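Local coordinates for protein phage terminase large subunit (PDB 7KS4) that probably drives viral DNA into empty capsids as an ATP-powered motor and cuts the genome, this chain being its N-terminal ATPase domain, at residues 31-36 / 220-225; 162-167 / 179-184; 58-63 / 148-153; 84-89 / 101-106. One frame throughout, in Å; residues are numbered along the deposited sequence. Where two conformers were deposited one is given.

Contact 1 (31-36 / 220-225); sequences HRSTAK and ESFHAA
The phenyl ring of F222 presents its edge to S33: the CB of S33 lies in the plane of the ring, 3.6 Å from CZ, while A29 and I30 of helix 25-32 also touch this side chain. The second flat group, the carboxylate of E220, reaches the same serine through OE1, which accepts a hydrogen bond from S33 OG. At 2.5 Å between S33 OG and E220 OE1 this bond is very short, and its exact length is doubtful. E220 is extended, with CG anti to the backbone N (chi1 -179°), which carries the carboxylate along the loop to the serine. A water links the same oxygen to the backbone, donating to E220 OE1 at 3.2 Å and accepting from T34 N at 2.7 Å. S33 OG is itself gripped twice, since it also accepts from A35 N at 3.2 Å with an N-H...O angle of 164°. Beside this polar cluster the methyl of A35 packs on E220, with 3.7 Å between their CB atoms. Backbone bonds from E220 to R37 and V39 place the strand next to strand 37-42. The serine, first to leave helix 25-32, thus forms an ST turn in the link from that helix to strand 37-42, at the outer strand 219-224 of the P-loop ATPase sheet.

Contact 2 (162-167 / 179-184); sequences SVWSEA and ALIIST
W164 reaches from helix 161-175 to A179 and I181 of strand 178-183. Its CB points toward the strand, and CG leaves CB anti to the backbone N (chi1 169°), which sends the indole toward the strand; the rotation about CB-CG (chi2 -99°) puts its six-membered ring nearest A179 and I181. Contact is made at the far end of the indole. CH2 meets the CB of A179 at 3.8 Å, the methyl lying at the ring edge, near its plane. CZ3 is 4.1 Å from I181 CD1, which sits above one face, offset toward the rim; the two side chains cross at about a right angle. Around the indole, W190 lies with its ring nearly parallel and F194 meets it edge-to-face, both from helix 190-197. The contact closes the beta-alpha-beta crossover in which helix 161-175 connects the neighbouring parallel strands 150-153 and 178-183. Chemically the meeting is wholly apolar, which implies that van der Waals fit of the indole tip, not directional bonding, joins helix to sheet here.

Contact 3 (58-63 / 148-153); sequences FELFAR and LDFVIL
E59 of helix 48-62 lies against F150, the first residue of the predicted Walker B strand of this P-loop ATPase. The main interaction is a CH-pi contact: E59 CB stands over the ring face of F150, 4.0 Å from the centroid and 28° off the normal. F150 holds CG between its backbone N and carbonyl carbon (chi1 66°), which turns the ring toward the helix. Apolar packing adds L60, whose CD2 approaches the edge of the same ring at 4.3 Å from F150 CZ. A56, one turn earlier in the helix, and W178 of the next strand also meet F150.

Polar interactions run to residues around the pair. A bend at chi2 (-73°) folds the E59 chain along the ring, and OE2 is hydrogen-bonded to W178 NE1, which satisfies this oxygen in a buried setting. Nearby, D149 forms a salt bridge with R175 and accepts from the backbone N of Q67, probably offsetting its charge beside E59. The aliphatic part of the glutamate therefore faces the phenyl ring: E59 CG lies 3.8 Å above the ring plane of F150, displaced toward the rim.

Contact 4 (84-89 / 101-106); sequences RVVEKV and VQLQRR. With SO4 (sulfate ion), chain C.
A charged group rests on hydrocarbon here: the guanidinium of R105 reaches back from the end of strand 99-104, bringing NH1 to 3.9 Å from CG1 of V86. The approach is oblique. CD2 of L103 lies 3.4 Å above the guanidinium plane of R105, over its centre, and the same methyl touches V86 CG1 at 3.7 Å. V86 and L103 cross at about a right angle. Further along, V89 CG1 packs on V101 CG2, also at 3.7 Å. These valines and the leucine lay helix 75-92 against strand 99-104, at one edge of the sheet, which pairs antiparallel with 109-115. Elsewhere on the same helix R84 touches ADP and forms a salt bridge with E50, which K88 also engages. Beyond the strand a sulfate, probably from the crystallisation liquor, accepts a weak hydrogen bond from R106 N to O3 (2.8 Å, 129°). R107 NE is hydrogen-bonded to this anion as well, whereas the side chain of R106 is poorly ordered.

All four contacts reach the one mixed sheet of the ATPase domain. Contact 1 lies at its 219-224 edge and contact 4 at the 99-104 edge, on opposite sides of the chain's centre, with their centres about 26 Å apart. Contacts 2 and 3 sit between, centres about 15 Å apart, joined by backbone pairing of strands 150-153 and 178-183. Contact 1 also meets contact 2, where K36 pairs with A179, and L60 and F61 of contact 3 pack on V89 of contact 4. Along the chain contact 1 encloses the others; contact 4 is nested within contact 3, which closes before contact 2 opens. Helices, and in contact 1 the loop after one, thus pack along the sheet that carries the nucleotide-binding elements.

Contact 1 (31-36 / 220-225)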
loop_
_atom_site.group_PDB
_atom_site.type_symbol
_atom_site.label_atom_id
_atom_site.label_comp_id
_atom_site.label_asym_id
_atom_site.label_seq_id
_atom_site.Cartn_x
_atom_site.Cartn_y
_atom_site.Cartn_z
ATOM N N HIS A 31 7.715 4.997 -4.251
ATOM C CA HIS A 31 7.293 5.016 -5.651
ATOM C C HIS A 31 8.454 4.724 -6.594
ATOM O O HIS A 31 8.257 4.114 -7.649
ATOM C CB HIS A 31 6.673 6.367 -6.009
ATOM C CG HIS A 31 5.414 6.674 -5.266
ATOM N ND1 HIS A 31 4.372 5.779 -5.163
ATOM C CD2 HIS A 31 5.025 7.784 -4.595
ATOM C CE1 HIS A 31 3.398 6.320 -4.456
ATOM N NE2 HIS A 31 3.768 7.537 -4.101
ATOM N N ARG A 32 9.665 5.176 -6.255
ATOM C CA ARG A 32 10.809 4.923 -7.127
ATOM C C ARG A 32 11.280 3.476 -7.062
ATOM O O ARG A 32 11.959 3.014 -7.986
ATOM C CB ARG A 32 11.972 5.851 -6.771
ATOM C CG ARG A 32 11.734 7.301 -7.164
ATOM C CD ARG A 32 13.007 8.120 -7.068
ATOM N NE ARG A 32 12.754 9.548 -7.245
ATOM C CZ ARG A 32 12.775 10.189 -8.411
ATOM N NH1 ARG A 32 13.042 9.543 -9.540
ATOM N NH2 ARG A 32 12.527 11.492 -8.449
ATOM N N SER A 33 10.930 2.755 -6.004
ATOM C CA SER A 33 11.371 1.376 -5.857
ATOM C C SER A 33 10.673 0.477 -6.868
ATOM O O SER A 33 9.449 0.518 -7.009
ATOM C CB SER A 33 11.084 0.876 -4.444
ATOM O OG SER A 33 11.342 -0.514 -4.351
ATOM N N THR A 34 11.455 -0.358 -7.550
ATOM C CA THR A 34 10.931 -1.363 -8.463
ATOM C C THR A 34 10.834 -2.749 -7.827
ATOM O O THR A 34 10.546 -3.723 -8.531
ATOM C CB THR A 34 11.806 -1.431 -9.715
ATOM O OG1 THR A 34 13.153 -1.743 -9.336
ATOM C CG2 THR A 34 11.773 -0.098 -10.458
ATOM N N ALA A 35 11.058 -2.858 -6.519
ATOM C CA ALA A 35 11.038 -4.157 -5.859
ATOM C C ALA A 35 9.633 -4.753 -5.882
ATOM O O ALA A 35 8.635 -4.055 -5.683
ATOM C CB ALA A 35 11.524 -4.026 -4.415
ATOM N N LYS A 36 9.560 -6.062 -6.124
ATOM C CA LYS A 36 8.270 -6.738 -6.128
ATOM C C LYS A 36 7.694 -6.894 -4.729
ATOM O O LYS A 36 6.489 -7.123 -4.597
ATOM C CB LYS A 36 8.399 -8.105 -6.805
ATOM C CG LYS A 36 8.839 -8.003 -8.253
ATOM C CD LYS A 36 7.821 -8.612 -9.201
ATOM C CE LYS A 36 8.142 -8.279 -10.653
ATOM N NZ LYS A 36 9.532 -8.660 -11.033
ATOM N N GLU A 220 12.563 -4.547 -0.823
ATOM C CA GLU A 220 13.103 -3.246 -0.448
ATOM C C GLU A 220 12.249 -2.685 0.676
ATOM O O GLU A 220 11.021 -2.669 0.572
ATOM C CB GLU A 220 13.134 -2.270 -1.629
ATOM C CG GLU A 220 13.709 -0.911 -1.260
ATOM C CD GLU A 220 13.999 -0.060 -2.477
ATOM O OE1 GLU A 220 13.720 -0.525 -3.602
ATOM O OE2 GLU A 220 14.506 1.068 -2.307
ATOM N N SER A 221 12.898 -2.230 1.746
ATOM C CA SER A 221 12.198 -1.792 2.941
ATOM C C SER A 221 12.451 -0.319 3.231
ATOM O O SER A 221 13.529 0.215 2.951
ATOM C CB SER A 221 12.612 -2.618 4.147
ATOM O OG SER A 221 12.223 -3.964 3.971
ATOM N N PHE A 222 11.441 0.318 3.823
ATOM C CA PHE A 222 11.449 1.740 4.130
ATOM C C PHE A 222 11.043 1.924 5.582
ATOM O O PHE A 222 10.157 1.217 6.078
ATOM C CB PHE A 222 10.492 2.487 3.201
ATOM C CG PHE A 222 10.637 2.091 1.763
ATOM C CD1 PHE A 222 11.402 2.855 0.899
ATOM C CD2 PHE A 222 10.036 0.937 1.281
ATOM C CE1 PHE A 222 11.551 2.486 -0.418
ATOM C CE2 PHE A 222 10.182 0.571 -0.033
ATOM C CZ PHE A 222 10.945 1.352 -0.882
ATOM N N HIS A 223 11.702 2.867 6.259
ATOM C CA HIS A 223 11.492 3.101 7.681
ATOM C C HIS A 223 11.434 4.598 7.951
ATOM O O HIS A 223 12.254 5.357 7.429
ATOM C CB HIS A 223 12.605 2.471 8.521
ATOM C CG HIS A 223 12.331 2.515 9.988
ATOM N ND1 HIS A 223 13.118 3.218 10.873
ATOM C CD2 HIS A 223 11.334 1.966 10.721
ATOM C CE1 HIS A 223 12.626 3.087 12.092
ATOM N NE2 HIS A 223 11.544 2.332 12.027
ATOM N N ALA A 224 10.468 5.021 8.760
ATOM C CA ALA A 224 10.390 6.421 9.153
ATOM C C ALA A 224 9.490 6.547 10.369
ATOM O O ALA A 224 8.378 6.011 10.382
ATOM C CB ALA A 224 9.860 7.297 8.010
ATOM N N ALA A 225 9.980 7.247 11.388
ATOM C CA ALA A 225 9.126 7.672 12.479
ATOM C C ALA A 225 8.215 8.797 12.006
ATOM O O ALA A 225 8.466 9.453 10.994
ATOM C CB ALA A 225 9.969 8.145 13.666
HETATM O O HOH W 1 14.092 -0.432 -6.789
#

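Contact 2 (162-167 / 179-184)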
loop_
_atom_site.group_PDB
_atom_site.type_symbol
_atom_site.label_atom_id
_atom_site.label_comp_id
_atom_site.label_asym_id
_atom_site.label_seq_id
_atom_site.Cartn_x
_atom_site.Cartn_y
_atom_site.Cartn_z
ATOM N N SER A 162 -0.881 -16.072 8.022
ATOM C CA SER A 162 -1.562 -17.065 7.199
ATOM C C SER A 162 -2.327 -16.415 6.054
ATOM O O SER A 162 -2.414 -16.981 4.957
ATOM C CB SER A 162 -2.511 -17.895 8.063
ATOM O OG SER A 162 -3.455 -17.069 8.718
ATOM N N VAL A 163 -2.910 -15.239 6.288
ATOM C CA VAL A 163 -3.566 -14.527 5.195
ATOM C C VAL A 163 -2.576 -14.289 4.062
ATOM O O VAL A 163 -2.884 -14.523 2.887
ATOM C CB VAL A 163 -4.190 -13.214 5.706
ATOM C CG1 VAL A 163 -4.871 -12.458 4.570
ATOM C CG2 VAL A 163 -5.202 -13.499 6.816
ATOM N N TRP A 164 -1.358 -13.859 4.397
ATOM C CA TRP A 164 -0.340 -13.673 3.369
ATOM C C TRP A 164 0.062 -15.008 2.746
ATOM O O TRP A 164 -0.056 -15.204 1.531
ATOM C CB TRP A 164 0.889 -12.967 3.954
ATOM C CG TRP A 164 2.042 -13.007 3.004
ATOM C CD1 TRP A 164 3.092 -13.878 3.029
ATOM C CD2 TRP A 164 2.242 -12.171 1.858
ATOM N NE1 TRP A 164 3.936 -13.630 1.979
ATOM C CE2 TRP A 164 3.438 -12.586 1.244
ATOM C CE3 TRP A 164 1.524 -11.112 1.289
ATOM C CZ2 TRP A 164 3.936 -11.979 0.096
ATOM C CZ3 TRP A 164 2.019 -10.512 0.155
ATOM C CH2 TRP A 164 3.216 -10.943 -0.433
ATOM N N SER A 165 0.534 -15.949 3.574
ATOM C CA SER A 165 1.170 -17.151 3.034
ATOM C C SER A 165 0.198 -17.973 2.199
ATOM O O SER A 165 0.580 -18.547 1.172
ATOM C CB SER A 165 1.743 -18.004 4.169
ATOM O OG SER A 165 0.717 -18.476 5.020
ATOM N N GLU A 166 -1.059 -18.055 2.626
ATOM C CA GLU A 166 -2.014 -18.961 2.008
ATOM C C GLU A 166 -2.951 -18.274 1.022
ATOM O O GLU A 166 -3.281 -18.857 -0.015
ATOM C CB GLU A 166 -2.832 -19.661 3.099
ATOM C CG GLU A 166 -1.970 -20.476 4.072
ATOM C CD GLU A 166 -2.764 -21.056 5.229
ATOM O OE1 GLU A 166 -3.997 -20.857 5.270
ATOM O OE2 GLU A 166 -2.154 -21.717 6.099
ATOM N N ALA A 167 -3.375 -17.041 1.300
ATOM C CA ALA A 167 -4.445 -16.419 0.531
ATOM C C ALA A 167 -3.984 -15.318 -0.416
ATOM O O ALA A 167 -4.758 -14.938 -1.302
ATOM C CB ALA A 167 -5.507 -15.844 1.478
ATOM N N ALA A 179 3.742 -6.562 -4.310
ATOM C CA ALA A 179 3.080 -6.345 -3.039
ATOM C C ALA A 179 3.699 -5.123 -2.398
ATOM O O ALA A 179 4.928 -4.985 -2.386
ATOM C CB ALA A 179 3.223 -7.548 -2.106
ATOM N N LEU A 180 2.846 -4.246 -1.887
ATOM C CA LEU A 180 3.238 -3.140 -1.025
ATOM C C LEU A 180 2.689 -3.433 0.368
ATOM O O LEU A 180 1.473 -3.416 0.578
ATOM C CB LEU A 180 2.715 -1.818 -1.577
ATOM C CG LEU A 180 2.975 -0.573 -0.740
ATOM C CD1 LEU A 180 4.465 -0.357 -0.487
ATOM C CD2 LEU A 180 2.351 0.624 -1.454
ATOM N N ILE A 181 3.589 -3.700 1.309
ATOM C CA ILE A 181 3.256 -4.200 2.639
ATOM C C ILE A 181 3.608 -3.096 3.618
ATOM O O ILE A 181 4.789 -2.826 3.858
ATOM C CB ILE A 181 4.013 -5.497 2.948
ATOM C CG1 ILE A 181 3.706 -6.532 1.856
ATOM C CG2 ILE A 181 3.657 -6.033 4.335
ATOM C CD1 ILE A 181 4.585 -7.772 1.918
ATOM N N ILE A 182 2.593 -2.471 4.197
ATOM C CA ILE A 182 2.761 -1.237 4.955
ATOM C C ILE A 182 2.116 -1.410 6.322
ATOM O O ILE A 182 1.035 -1.992 6.444
ATOM C CB ILE A 182 2.162 -0.018 4.211
ATOM C CG1 ILE A 182 0.659 -0.190 3.991
ATOM C CG2 ILE A 182 2.855 0.155 2.879
ATOM C CD1 ILE A 182 -0.001 0.949 3.219
ATOM N N SER A 183 2.786 -0.908 7.357
ATOM C CA SER A 183 2.234 -1.044 8.698
ATOM C C SER A 183 3.016 -0.198 9.689
ATOM O O SER A 183 4.197 0.090 9.485
ATOM C CB SER A 183 2.265 -2.508 9.164
ATOM O OG SER A 183 1.454 -2.707 10.312
ATOM N N THR A 184 2.346 0.187 10.764
ATOM C CA THR A 184 3.103 0.452 11.974
ATOM C C THR A 184 3.468 -0.887 12.608
ATOM O O THR A 184 2.705 -1.848 12.489
ATOM C CB THR A 184 2.294 1.288 12.961
ATOM O OG1 THR A 184 1.139 0.547 13.365
ATOM C CG2 THR A 184 1.858 2.602 12.322
#

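Contact 3 (58-63 / 148-153)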
loop_
_atom_site.group_PDB
_atom_site.type_symbol
_atom_site.label_atom_id
_atom_site.label_comp_id
_atom_site.label_asym_id
_atom_site.label_seq_id
_atom_site.Cartn_x
_atom_site.Cartn_y
_atom_site.Cartn_z
ATOM N N PHE A 58 -2.425 4.268 -10.462
ATOM C CA PHE A 58 -1.542 4.118 -11.610
ATOM C C PHE A 58 -1.748 2.769 -12.293
ATOM O O PHE A 58 -1.901 2.695 -13.520
ATOM C CB PHE A 58 -0.092 4.292 -11.170
ATOM C CG PHE A 58 0.888 4.182 -12.296
ATOM C CD1 PHE A 58 0.999 5.197 -13.230
ATOM C CD2 PHE A 58 1.685 3.059 -12.428
ATOM C CE1 PHE A 58 1.892 5.098 -14.276
ATOM C CE2 PHE A 58 2.580 2.955 -13.469
ATOM C CZ PHE A 58 2.685 3.981 -14.392
ATOM N N GLU A 59 -1.763 1.686 -11.517
ATOM C CA GLU A 59 -1.938 0.363 -12.107
ATOM C C GLU A 59 -3.229 0.275 -12.910
ATOM O O GLU A 59 -3.239 -0.270 -14.021
ATOM C CB GLU A 59 -1.925 -0.710 -11.018
ATOM C CG GLU A 59 -0.569 -0.940 -10.388
ATOM C CD GLU A 59 0.402 -1.667 -11.301
ATOM O OE1 GLU A 59 -0.043 -2.479 -12.132
ATOM O OE2 GLU A 59 1.616 -1.417 -11.179
ATOM N N LEU A 60 -4.330 0.806 -12.370
ATOM C CA LEU A 60 -5.627 0.617 -13.016
ATOM C C LEU A 60 -5.679 1.290 -14.380
ATOM O O LEU A 60 -6.336 0.777 -15.293
ATOM C CB LEU A 60 -6.750 1.138 -12.114
ATOM C CG LEU A 60 -6.880 0.405 -10.769
ATOM C CD1 LEU A 60 -7.902 1.100 -9.879
ATOM C CD2 LEU A 60 -7.249 -1.065 -10.962
ATOM N N PHE A 61 -4.988 2.422 -14.546
ATOM C CA PHE A 61 -4.984 3.153 -15.812
ATOM C C PHE A 61 -3.814 2.782 -16.709
ATOM O O PHE A 61 -3.973 2.731 -17.935
ATOM C CB PHE A 61 -4.944 4.659 -15.551
ATOM C CG PHE A 61 -6.244 5.217 -15.088
ATOM C CD1 PHE A 61 -7.251 5.487 -15.996
ATOM C CD2 PHE A 61 -6.471 5.466 -13.747
ATOM C CE1 PHE A 61 -8.466 6.001 -15.579
ATOM C CE2 PHE A 61 -7.687 5.982 -13.323
ATOM C CZ PHE A 61 -8.685 6.243 -14.246
ATOM N N ALA A 62 -2.629 2.571 -16.127
ATOM C CA ALA A 62 -1.436 2.310 -16.921
ATOM C C ALA A 62 -1.319 0.855 -17.336
ATOM O O ALA A 62 -0.564 0.547 -18.266
ATOM C CB ALA A 62 -0.176 2.709 -16.145
ATOM N N ARG A 63 -2.049 -0.038 -16.673
ATOM C CA ARG A 63 -2.019 -1.471 -16.952
ATOM C C ARG A 63 -3.456 -1.939 -17.131
ATOM O O ARG A 63 -4.042 -2.537 -16.222
ATOM C CB ARG A 63 -1.312 -2.226 -15.827
ATOM C CG ARG A 63 0.194 -2.097 -15.869
ATOM C CD ARG A 63 0.755 -2.984 -16.962
ATOM N NE ARG A 63 2.214 -2.998 -16.989
ATOM C CZ ARG A 63 2.935 -3.832 -17.736
ATOM N NH1 ARG A 63 2.331 -4.722 -18.516
ATOM N NH2 ARG A 63 4.259 -3.779 -17.701
ATOM N N LEU A 148 -3.948 -11.853 -9.097
ATOM C CA LEU A 148 -3.639 -10.466 -8.782
ATOM C C LEU A 148 -2.343 -10.026 -9.444
ATOM O O LEU A 148 -1.340 -10.743 -9.419
ATOM C CB LEU A 148 -3.514 -10.269 -7.270
ATOM C CG LEU A 148 -4.793 -10.410 -6.451
ATOM C CD1 LEU A 148 -4.486 -10.193 -4.992
ATOM C CD2 LEU A 148 -5.867 -9.435 -6.911
ATOM N N ASP A 149 -2.370 -8.832 -10.021
ATOM C CA ASP A 149 -1.151 -8.182 -10.462
ATOM C C ASP A 149 -0.507 -7.351 -9.364
ATOM O O ASP A 149 0.696 -7.075 -9.436
ATOM C CB ASP A 149 -1.449 -7.301 -11.670
ATOM C CG ASP A 149 -2.083 -8.079 -12.784
ATOM O OD1 ASP A 149 -1.349 -8.862 -13.420
ATOM O OD2 ASP A 149 -3.311 -7.951 -12.989
ATOM N N PHE A 150 -1.276 -6.939 -8.361
ATOM C CA PHE A 150 -0.705 -6.169 -7.267
ATOM C C PHE A 150 -1.603 -6.302 -6.050
ATOM O O PHE A 150 -2.800 -6.576 -6.161
ATOM C CB PHE A 150 -0.514 -4.693 -7.647
ATOM C CG PHE A 150 -1.802 -3.940 -7.890
ATOM C CD1 PHE A 150 -2.331 -3.108 -6.906
ATOM C CD2 PHE A 150 -2.467 -4.038 -9.104
ATOM C CE1 PHE A 150 -3.508 -2.397 -7.120
ATOM C CE2 PHE A 150 -3.650 -3.315 -9.330
ATOM C CZ PHE A 150 -4.166 -2.498 -8.333
ATOM N N VAL A 151 -1.008 -6.093 -4.880
ATOM C CA VAL A 151 -1.759 -6.140 -3.632
ATOM C C VAL A 151 -1.140 -5.147 -2.668
ATOM O O VAL A 151 0.080 -4.954 -2.650
ATOM C CB VAL A 151 -1.788 -7.559 -3.025
ATOM C CG1 VAL A 151 -0.382 -8.023 -2.665
ATOM C CG2 VAL A 151 -2.690 -7.593 -1.811
ATOM N N ILE A 152 -1.996 -4.501 -1.883
ATOM C CA ILE A 152 -1.579 -3.628 -0.795
ATOM C C ILE A 152 -2.080 -4.236 0.502
ATOM O O ILE A 152 -3.274 -4.535 0.629
ATOM C CB ILE A 152 -2.130 -2.201 -0.974
ATOM C CG1 ILE A 152 -1.621 -1.604 -2.286
ATOM C CG2 ILE A 152 -1.744 -1.329 0.224
ATOM C CD1 ILE A 152 -2.556 -0.554 -2.885
ATOM N N LEU A 153 -1.170 -4.426 1.457
ATOM C CA LEU A 153 -1.524 -4.852 2.806
ATOM C C LEU A 153 -1.372 -3.640 3.708
ATOM O O LEU A 153 -0.259 -3.137 3.895
ATOM C CB LEU A 153 -0.652 -6.007 3.299
ATOM C CG LEU A 153 -1.060 -7.410 2.851
ATOM C CD1 LEU A 153 -0.825 -7.597 1.373
ATOM C CD2 LEU A 153 -0.307 -8.466 3.654
#

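Contact 4 (84-89 / 101-106)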
loop_
_atom_site.group_PDB
_atom_site.type_symbol
_atom_site.label_atom_id
_atom_site.label_comp_id
_atom_site.label_asym_id
_atom_site.label_seq_id
_atom_site.Cartn_x
_atom_site.Cartn_y
_atom_site.Cartn_z
ATOM N N ARG A 84 -9.993 6.358 -1.062
ATOM C CA ARG A 84 -9.104 7.319 -1.698
ATOM C C ARG A 84 -8.811 6.931 -3.139
ATOM O O ARG A 84 -8.709 7.801 -4.012
ATOM C CB ARG A 84 -7.814 7.435 -0.903
ATOM C CG ARG A 84 -8.048 7.974 0.475
ATOM C CD ARG A 84 -6.767 8.104 1.222
ATOM N NE ARG A 84 -7.006 8.437 2.620
ATOM C CZ ARG A 84 -6.133 9.066 3.393
ATOM N NH1 ARG A 84 -4.968 9.438 2.887
ATOM N NH2 ARG A 84 -6.432 9.329 4.656
ATOM N N VAL A 85 -8.675 5.633 -3.412
ATOM C CA VAL A 85 -8.502 5.194 -4.794
ATOM C C VAL A 85 -9.727 5.575 -5.616
ATOM O O VAL A 85 -9.608 6.053 -6.748
ATOM C CB VAL A 85 -8.226 3.681 -4.845
ATOM C CG1 VAL A 85 -8.155 3.194 -6.281
ATOM C CG2 VAL A 85 -6.910 3.353 -4.120
ATOM N N VAL A 86 -10.921 5.377 -5.053
ATOM C CA VAL A 86 -12.155 5.726 -5.754
ATOM C C VAL A 86 -12.133 7.190 -6.181
ATOM O O VAL A 86 -12.299 7.508 -7.364
ATOM C CB VAL A 86 -13.384 5.420 -4.880
ATOM C CG1 VAL A 86 -14.656 5.970 -5.527
ATOM C CG2 VAL A 86 -13.517 3.919 -4.665
ATOM N N GLU A 87 -11.952 8.106 -5.221
ATOM C CA GLU A 87 -11.959 9.531 -5.560
ATOM C C GLU A 87 -10.981 9.822 -6.690
ATOM O O GLU A 87 -11.322 10.498 -7.671
ATOM C CB GLU A 87 -11.612 10.389 -4.337
ATOM C CG GLU A 87 -11.774 11.906 -4.565
ATOM C CD GLU A 87 -10.597 12.547 -5.300
ATOM O OE1 GLU A 87 -9.453 12.072 -5.127
ATOM O OE2 GLU A 87 -10.818 13.527 -6.052
ATOM N N LYS A 88 -9.752 9.316 -6.563
ATOM C CA LYS A 88 -8.718 9.616 -7.546
ATOM C C LYS A 88 -9.054 9.015 -8.903
ATOM O O LYS A 88 -8.851 9.660 -9.938
ATOM C CB LYS A 88 -7.364 9.098 -7.057
ATOM C CG LYS A 88 -6.881 9.773 -5.788
ATOM C CD LYS A 88 -5.561 9.186 -5.300
ATOM C CE LYS A 88 -4.877 10.122 -4.319
ATOM N NZ LYS A 88 -5.792 10.563 -3.244
ATOM N N VAL A 89 -9.551 7.779 -8.918
ATOM C CA VAL A 89 -9.870 7.109 -10.176
ATOM C C VAL A 89 -11.041 7.799 -10.864
ATOM O O VAL A 89 -11.030 8.009 -12.081
ATOM C CB VAL A 89 -10.160 5.618 -9.915
ATOM C CG1 VAL A 89 -10.919 4.982 -11.079
ATOM C CG2 VAL A 89 -8.865 4.856 -9.657
ATOM N N VAL A 101 -15.632 4.478 -15.383
ATOM C CA VAL A 101 -15.485 3.918 -14.045
ATOM C C VAL A 101 -16.825 3.370 -13.581
ATOM O O VAL A 101 -17.866 4.012 -13.753
ATOM C CB VAL A 101 -14.959 4.979 -13.059
ATOM C CG1 VAL A 101 -14.815 4.391 -11.657
ATOM C CG2 VAL A 101 -13.638 5.560 -13.558
ATOM N N GLN A 102 -16.795 2.187 -12.975
ATOM C CA GLN A 102 -17.975 1.565 -12.390
ATOM C C GLN A 102 -17.649 1.200 -10.949
ATOM O O GLN A 102 -16.607 0.592 -10.679
ATOM C CB GLN A 102 -18.398 0.325 -13.185
ATOM C CG GLN A 102 -19.742 -0.251 -12.785
ATOM C CD GLN A 102 -20.016 -1.583 -13.453
ATOM O OE1 GLN A 102 -19.295 -1.998 -14.364
ATOM N NE2 GLN A 102 -21.061 -2.264 -13.000
ATOM N N LEU A 103 -18.532 1.576 -10.030
ATOM C CA LEU A 103 -18.279 1.460 -8.602
ATOM C C LEU A 103 -19.394 0.671 -7.935
ATOM O O LEU A 103 -20.574 0.857 -8.244
ATOM C CB LEU A 103 -18.169 2.842 -7.950
ATOM C CG LEU A 103 -18.035 2.890 -6.427
ATOM C CD1 LEU A 103 -16.834 2.071 -5.945
ATOM C CD2 LEU A 103 -17.906 4.333 -5.992
ATOM N N GLN A 104 -19.007 -0.207 -7.016
ATOM C CA GLN A 104 -19.937 -0.923 -6.145
ATOM C C GLN A 104 -19.439 -0.670 -4.727
ATOM O O GLN A 104 -18.642 -1.449 -4.197
ATOM C CB GLN A 104 -19.986 -2.400 -6.495
ATOM C CG GLN A 104 -20.392 -2.662 -7.933
ATOM C CD GLN A 104 -20.181 -4.100 -8.346
ATOM O OE1 GLN A 104 -19.734 -4.924 -7.551
ATOM N NE2 GLN A 104 -20.501 -4.411 -9.598
ATOM N N ARG A 105 -19.886 0.440 -4.131
ATOM C CA ARG A 105 -19.346 0.852 -2.839
ATOM C C ARG A 105 -19.595 -0.208 -1.778
ATOM O O ARG A 105 -18.721 -0.486 -0.949
ATOM C CB ARG A 105 -19.948 2.191 -2.407
ATOM C CG ARG A 105 -19.231 3.402 -2.982
ATOM C CD ARG A 105 -19.685 4.715 -2.340
ATOM N NE ARG A 105 -19.456 5.861 -3.221
ATOM C CZ ARG A 105 -18.307 6.528 -3.329
ATOM N NH1 ARG A 105 -17.248 6.181 -2.606
ATOM N NH2 ARG A 105 -18.216 7.552 -4.170
ATOM N N ARG A 106 -20.783 -0.817 -1.791
ATOM C CA ARG A 106 -21.110 -1.805 -0.769
ATOM C C ARG A 106 -20.155 -2.992 -0.825
ATOM O O ARG A 106 -19.701 -3.483 0.214
ATOM C CB ARG A 106 -22.562 -2.262 -0.931
ATOM C CG ARG A 106 -23.571 -1.113 -0.915
ATOM C CD ARG A 106 -25.003 -1.599 -0.711
ATOM N NE ARG A 106 -25.629 -2.054 -1.950
ATOM C CZ ARG A 106 -26.300 -1.272 -2.795
ATOM N NH1 ARG A 106 -26.439 0.024 -2.551
ATOM N NH2 ARG A 106 -26.833 -1.791 -3.893
HETATM S S SO4 C . -23.258 -2.742 -4.557
HETATM O O1 SO4 C . -24.194 -3.207 -3.537
HETATM O O2 SO4 C . -23.989 -2.018 -5.594
HETATM O O3 SO4 C . -22.278 -1.847 -3.945
HETATM O O4 SO4 C . -22.595 -3.900 -5.151
#